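Side-chain contacts in Afp3 (Serratia entomophila, PDB 6RBN), which probably builds the contractile helical sheath that surrounds the inner tube of the anti-feeding prophage, a phage-tail-like injection system: residues P30-R35 / V113-Y118; L155-D160 / L273-Y278. All coordinates share one frame; numbering follows the deposited sequence.

Interaction 1. Residues P30-R35 / V113-Y118; sequences PLFVAR and VALRLY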
loop_
_atom_site.group_PDB
_atom_site.type_symbol
_atom_site.label_atom_id
_atom_site.label_comp_id
_atom_site.label_asym_id
_atom_site.label_seq_id
_atom_site.Cartn_x
_atom_site.Cartn_y
_atom_site.Cartn_z
ATOM N N PRO D 30 30.295 18.132 55.787
ATOM C CA PRO D 30 30.628 18.093 57.210
ATOM C C PRO D 30 30.250 19.367 57.961
ATOM O O PRO D 30 29.877 20.383 57.376
ATOM C CB PRO D 30 32.150 17.915 57.189
ATOM C CG PRO D 30 32.562 18.580 55.943
ATOM C CD PRO D 30 31.483 18.359 54.950
ATOM N N LEU D 31 30.364 19.286 59.290
ATOM C CA LEU D 31 30.091 20.401 60.201
ATOM C C LEU D 31 31.272 20.541 61.161
ATOM O O LEU D 31 31.289 19.952 62.245
ATOM C CB LEU D 31 28.784 20.191 60.954
ATOM C CG LEU D 31 28.399 21.288 61.957
ATOM C CD1 LEU D 31 28.141 22.604 61.282
ATOM C CD2 LEU D 31 27.228 20.862 62.785
ATOM N N PHE D 32 32.257 21.342 60.783
ATOM C CA PHE D 32 33.460 21.468 61.593
ATOM C C PHE D 32 33.181 22.353 62.802
ATOM O O PHE D 32 32.911 23.548 62.657
ATOM C CB PHE D 32 34.605 22.031 60.763
ATOM C CG PHE D 32 34.998 21.157 59.620
ATOM C CD1 PHE D 32 35.692 19.985 59.839
ATOM C CD2 PHE D 32 34.692 21.514 58.326
ATOM C CE1 PHE D 32 36.055 19.176 58.795
ATOM C CE2 PHE D 32 35.065 20.713 57.279
ATOM C CZ PHE D 32 35.741 19.541 57.515
ATOM N N VAL D 33 33.245 21.762 63.989
ATOM C CA VAL D 33 33.080 22.483 65.244
ATOM C C VAL D 33 34.481 22.755 65.776
ATOM O O VAL D 33 35.149 21.857 66.296
ATOM C CB VAL D 33 32.235 21.695 66.246
ATOM C CG1 VAL D 33 32.131 22.447 67.556
ATOM C CG2 VAL D 33 30.859 21.427 65.677
ATOM N N ALA D 34 34.941 23.995 65.636
ATOM C CA ALA D 34 36.271 24.372 66.089
ATOM C C ALA D 34 36.244 25.836 66.510
ATOM O O ALA D 34 35.184 26.466 66.560
ATOM C CB ALA D 34 37.311 24.101 64.999
ATOM N N ARG D 35 37.421 26.378 66.811
ATOM C CA ARG D 35 37.541 27.749 67.308
ATOM C C ARG D 35 37.730 28.709 66.135
ATOM O O ARG D 35 38.807 29.252 65.890
ATOM C CB ARG D 35 38.691 27.857 68.299
ATOM C CG ARG D 35 38.486 27.102 69.592
ATOM C CD ARG D 35 39.658 27.331 70.530
ATOM N NE ARG D 35 39.475 26.682 71.825
ATOM C CZ ARG D 35 39.901 25.457 72.115
ATOM N NH1 ARG D 35 40.543 24.744 71.201
ATOM N NH2 ARG D 35 39.690 24.949 73.319
ATOM N N VAL D 113 43.841 26.646 59.662
ATOM C CA VAL D 113 44.760 25.738 58.985
ATOM C C VAL D 113 44.052 24.435 58.643
ATOM O O VAL D 113 44.304 23.839 57.588
ATOM C CB VAL D 113 46.004 25.513 59.871
ATOM C CG1 VAL D 113 46.991 24.552 59.229
ATOM C CG2 VAL D 113 46.682 26.837 60.172
ATOM N N ALA D 114 43.127 23.994 59.498
ATOM C CA ALA D 114 42.441 22.723 59.280
ATOM C C ALA D 114 41.465 22.791 58.112
ATOM O O ALA D 114 41.186 21.762 57.488
ATOM C CB ALA D 114 41.716 22.293 60.554
ATOM N N LEU D 115 40.938 23.975 57.791
ATOM C CA LEU D 115 40.072 24.069 56.622
ATOM C C LEU D 115 40.844 24.138 55.319
ATOM O O LEU D 115 40.323 23.707 54.288
ATOM C CB LEU D 115 39.145 25.276 56.698
ATOM C CG LEU D 115 37.952 25.123 57.622
ATOM C CD1 LEU D 115 37.109 26.346 57.503
ATOM C CD2 LEU D 115 37.166 23.902 57.227
ATOM N N ARG D 116 42.054 24.692 55.326
ATOM C CA ARG D 116 42.856 24.684 54.108
ATOM C C ARG D 116 43.253 23.263 53.730
ATOM O O ARG D 116 43.239 22.904 52.549
ATOM C CB ARG D 116 44.070 25.596 54.277
ATOM C CG ARG D 116 45.031 25.558 53.113
ATOM C CD ARG D 116 46.007 26.706 53.116
ATOM N NE ARG D 116 45.355 27.939 52.687
ATOM C CZ ARG D 116 45.924 29.138 52.715
ATOM N NH1 ARG D 116 45.249 30.198 52.298
ATOM N NH2 ARG D 116 47.165 29.278 53.157
ATOM N N LEU D 117 43.515 22.415 54.717
ATOM C CA LEU D 117 43.760 21.010 54.423
ATOM C C LEU D 117 42.491 20.264 54.047
ATOM O O LEU D 117 42.579 19.174 53.476
ATOM C CB LEU D 117 44.421 20.345 55.617
ATOM C CG LEU D 117 45.796 20.919 55.917
ATOM C CD1 LEU D 117 46.280 20.322 57.192
ATOM C CD2 LEU D 117 46.750 20.620 54.782
ATOM N N TYR D 118 41.318 20.815 54.358
ATOM C CA TYR D 118 40.072 20.207 53.906
ATOM C C TYR D 118 39.862 20.427 52.414
ATOM O O TYR D 118 39.499 19.498 51.686
ATOM C CB TYR D 118 38.893 20.756 54.707
ATOM C CG TYR D 118 37.551 20.294 54.194
ATOM C CD1 TYR D 118 37.134 18.984 54.364
ATOM C CD2 TYR D 118 36.700 21.174 53.541
ATOM C CE1 TYR D 118 35.909 18.565 53.894
ATOM C CE2 TYR D 118 35.479 20.762 53.068
ATOM C CZ TYR D 118 35.088 19.460 53.248
ATOM O OH TYR D 118 33.871 19.046 52.775
#

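Interaction 2. Residues L155-D160 / L273-Y278; sequences LLASPD and LIAGVY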
loop_
_atom_site.group_PDB
_atom_site.type_symbol
_atom_site.label_atom_id
_atom_site.label_comp_id
_atom_site.label_asym_id
_atom_site.label_seq_id
_atom_site.Cartn_x
_atom_site.Cartn_y
_atom_site.Cartn_z
ATOM N N LEU D 155 28.409 14.474 57.682
ATOM C CA LEU D 155 29.545 14.185 58.548
ATOM C C LEU D 155 29.622 15.219 59.663
ATOM O O LEU D 155 29.108 16.331 59.533
ATOM C CB LEU D 155 30.843 14.191 57.743
ATOM C CG LEU D 155 30.980 13.146 56.638
ATOM C CD1 LEU D 155 32.216 13.427 55.819
ATOM C CD2 LEU D 155 31.036 11.754 57.225
ATOM N N LEU D 156 30.239 14.842 60.786
ATOM C CA LEU D 156 30.433 15.794 61.880
ATOM C C LEU D 156 31.866 16.282 61.981
ATOM O O LEU D 156 32.142 17.410 61.571
ATOM C CB LEU D 156 29.945 15.159 63.181
ATOM C CG LEU D 156 28.446 14.837 63.127
ATOM C CD1 LEU D 156 27.989 14.071 64.354
ATOM C CD2 LEU D 156 27.625 16.099 62.951
ATOM N N ALA D 157 32.817 15.442 62.415
ATOM C CA ALA D 157 34.274 15.648 62.287
ATOM C C ALA D 157 34.779 16.982 62.862
ATOM O O ALA D 157 35.170 17.874 62.122
ATOM C CB ALA D 157 34.699 15.527 60.820
ATOM N N SER D 158 34.753 17.117 64.190
ATOM C CA SER D 158 35.228 18.357 64.831
ATOM C C SER D 158 36.756 18.423 64.870
ATOM O O SER D 158 37.381 17.604 65.554
ATOM C CB SER D 158 34.683 18.471 66.243
ATOM O OG SER D 158 35.270 17.501 67.090
ATOM N N PRO D 159 37.400 19.393 64.173
ATOM C CA PRO D 159 38.875 19.432 64.010
ATOM C C PRO D 159 39.632 20.284 65.027
ATOM O O PRO D 159 40.196 21.341 64.711
ATOM C CB PRO D 159 39.016 19.998 62.597
ATOM C CG PRO D 159 37.881 20.977 62.512
ATOM C CD PRO D 159 36.748 20.410 63.333
ATOM N N ASP D 160 39.710 19.835 66.276
ATOM C CA ASP D 160 40.358 20.698 67.254
ATOM C C ASP D 160 41.465 19.952 67.988
ATOM O O ASP D 160 41.284 18.789 68.362
ATOM C CB ASP D 160 39.330 21.229 68.252
ATOM C CG ASP D 160 39.875 22.342 69.113
ATOM O OD1 ASP D 160 40.041 23.464 68.598
ATOM O OD2 ASP D 160 40.139 22.096 70.306
ATOM N N LEU D 273 41.023 16.325 57.499
ATOM C CA LEU D 273 41.566 15.786 56.259
ATOM C C LEU D 273 40.756 14.590 55.778
ATOM O O LEU D 273 40.569 14.407 54.573
ATOM C CB LEU D 273 43.032 15.392 56.445
ATOM C CG LEU D 273 44.132 16.458 56.438
ATOM C CD1 LEU D 273 44.214 17.224 57.747
ATOM C CD2 LEU D 273 45.462 15.814 56.112
ATOM N N ILE D 274 40.279 13.760 56.709
ATOM C CA ILE D 274 39.520 12.570 56.332
ATOM C C ILE D 274 38.135 12.960 55.826
ATOM O O ILE D 274 37.566 12.303 54.947
ATOM C CB ILE D 274 39.462 11.585 57.516
ATOM C CG1 ILE D 274 40.874 11.197 57.945
ATOM C CG2 ILE D 274 38.733 10.316 57.154
ATOM C CD1 ILE D 274 41.685 10.534 56.864
ATOM N N ALA D 275 37.590 14.067 56.337
ATOM C CA ALA D 275 36.346 14.600 55.788
ATOM C C ALA D 275 36.547 15.105 54.366
ATOM O O ALA D 275 35.603 15.125 53.568
ATOM C CB ALA D 275 35.810 15.715 56.681
ATOM N N GLY D 276 37.769 15.518 54.033
ATOM C CA GLY D 276 38.075 15.858 52.657
ATOM C C GLY D 276 38.144 14.642 51.754
ATOM O O GLY D 276 37.630 14.663 50.635
ATOM N N VAL D 277 38.766 13.558 52.229
ATOM C CA VAL D 277 38.996 12.419 51.346
ATOM C C VAL D 277 37.744 11.568 51.204
ATOM O O VAL D 277 37.696 10.670 50.357
ATOM C CB VAL D 277 40.186 11.567 51.827
ATOM C CG1 VAL D 277 41.413 12.432 52.028
ATOM C CG2 VAL D 277 39.831 10.776 53.064
ATOM N N TYR D 278 36.723 11.806 52.031
ATOM C CA TYR D 278 35.433 11.179 51.767
ATOM C C TYR D 278 34.778 11.799 50.544
ATOM O O TYR D 278 34.205 11.094 49.711
ATOM C CB TYR D 278 34.492 11.283 52.966
ATOM C CG TYR D 278 34.784 10.363 54.127
ATOM C CD1 TYR D 278 35.864 9.495 54.113
ATOM C CD2 TYR D 278 33.910 10.293 55.198
ATOM C CE1 TYR D 278 36.108 8.650 55.176
ATOM C CE2 TYR D 278 34.137 9.438 56.247
ATOM C CZ TYR D 278 35.234 8.618 56.231
ATOM O OH TYR D 278 35.465 7.766 57.280
#

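Interaction 1. Residues P30-R35 / V113-Y118
Phe-32 and Tyr-118 meet as a T-shaped pair in which the flat phenylalanine ring presents a C-H edge to the pi face of the tyrosine. The ring centroids lie 5.0 Å apart and the planes stand at 72°. The leading atom is Phe-32 CZ, 3.5 Å from Tyr-118 CD1 and set toward the rim of the tyrosine ring. Tyr-118 reaches across because its CG is anti to the backbone N (chi1 173°), swinging the ring off the helix toward the strand.

The remaining contacts set aliphatic groups against the rings. Leu-115 brings its CD2 methyl obliquely to the Phe-32 ring, 3.6 Å from Phe-32 CD2. Pro-30 meets the tyrosine, long enough to reach it from the helix, from the opposite direction, its CG 3.8 Å from Tyr-118 CZ. Its CB also lies over one face of the Phe-32 ring, and this compact, rigid ring thus packs against both aromatics.

Phe-32 is held by its own backbone as well, through hydrogen bonds to Tyr-127 and Tyr-129. Strand 31-34 runs parallel to strand 127-130, and helix 111-120 packs against the side chains of both strands, Leu-115 also touching Leu-128: the buried helix-on-sheet packing of an alpha/beta core.

Interaction 2. Residues L155-D160 / L273-Y278
Ala-157 and Ala-275 mark the closest backbone approach, their CA atoms 6.9 Å apart, where an irregular segment passes one side of helix 271-284. The segment directs Leu-155 and Ala-157 at the helix and Leu-156 away from it, toward Leu-185. From the helix, Ala-275 and Tyr-278 answer, three residues apart and therefore on the same side.

The two alanines meet methyl to methyl, Ala-157 CB lying 4.3 Å from Ala-275 CB. Their small side chains suit a place where the two backbones come this near. Leu-155 supplies the bulk next to them. Its CG is anti to the carbonyl carbon (chi1 -63°), which carries the fork toward the tyrosine, and both methyls reach CD2 of that ring from the same side: Leu-155 CD1 is 3.6 Å from Tyr-278 CD2. The other methyl, Leu-155 CD2, lies at the ring edge, in its plane, 3.8 Å from that same Tyr-278 CD2. The first methyl also approaches the helix surface, with Leu-155 CD1 4.3 Å from Ala-275 CB. Leucine fits because one branch, CD1, touches both the ring and Ala-275 while the other meets the ring edge, and tyrosine because its hydrocarbon edge is apolar while its hydroxyl extends beyond the contact to bond with Tyr-207 OH.

Leu-186 of strand 185-188 touches Ala-157, Ala-275 and Tyr-278, adding a further aliphatic wall. With all four contacting residues buried, the segments are held by dispersion and the exclusion of water, which are not directional; specificity therefore lies in the fit of shapes, the one polar side-chain group being paired outside.

Overall arrangement
Interactions 1 and 2 adjoin within one hydrophobic core, their centres about 7 Å apart. Helix 271-284 joins them: Ala-275 also packs against Phe-32 and Tyr-118, and Tyr-118 CE1 lies 3.5 Å from Ala-275 O. Segment 155-160 also runs beside strand 31-34, where Val-33 O is 3.4 Å from Ser-158 CB. A salt bridge, Arg-35 NH1 to Asp-160 OD2 at 2.8 Å, adds a polar tie. Asp-160 OD2 also accepts a hydrogen bond from Asp-162 N, which probably steadies the carboxylate. All residues that touch across the two contacts are buried, and no other chain touches the segments: both are packing within the sheath subunit.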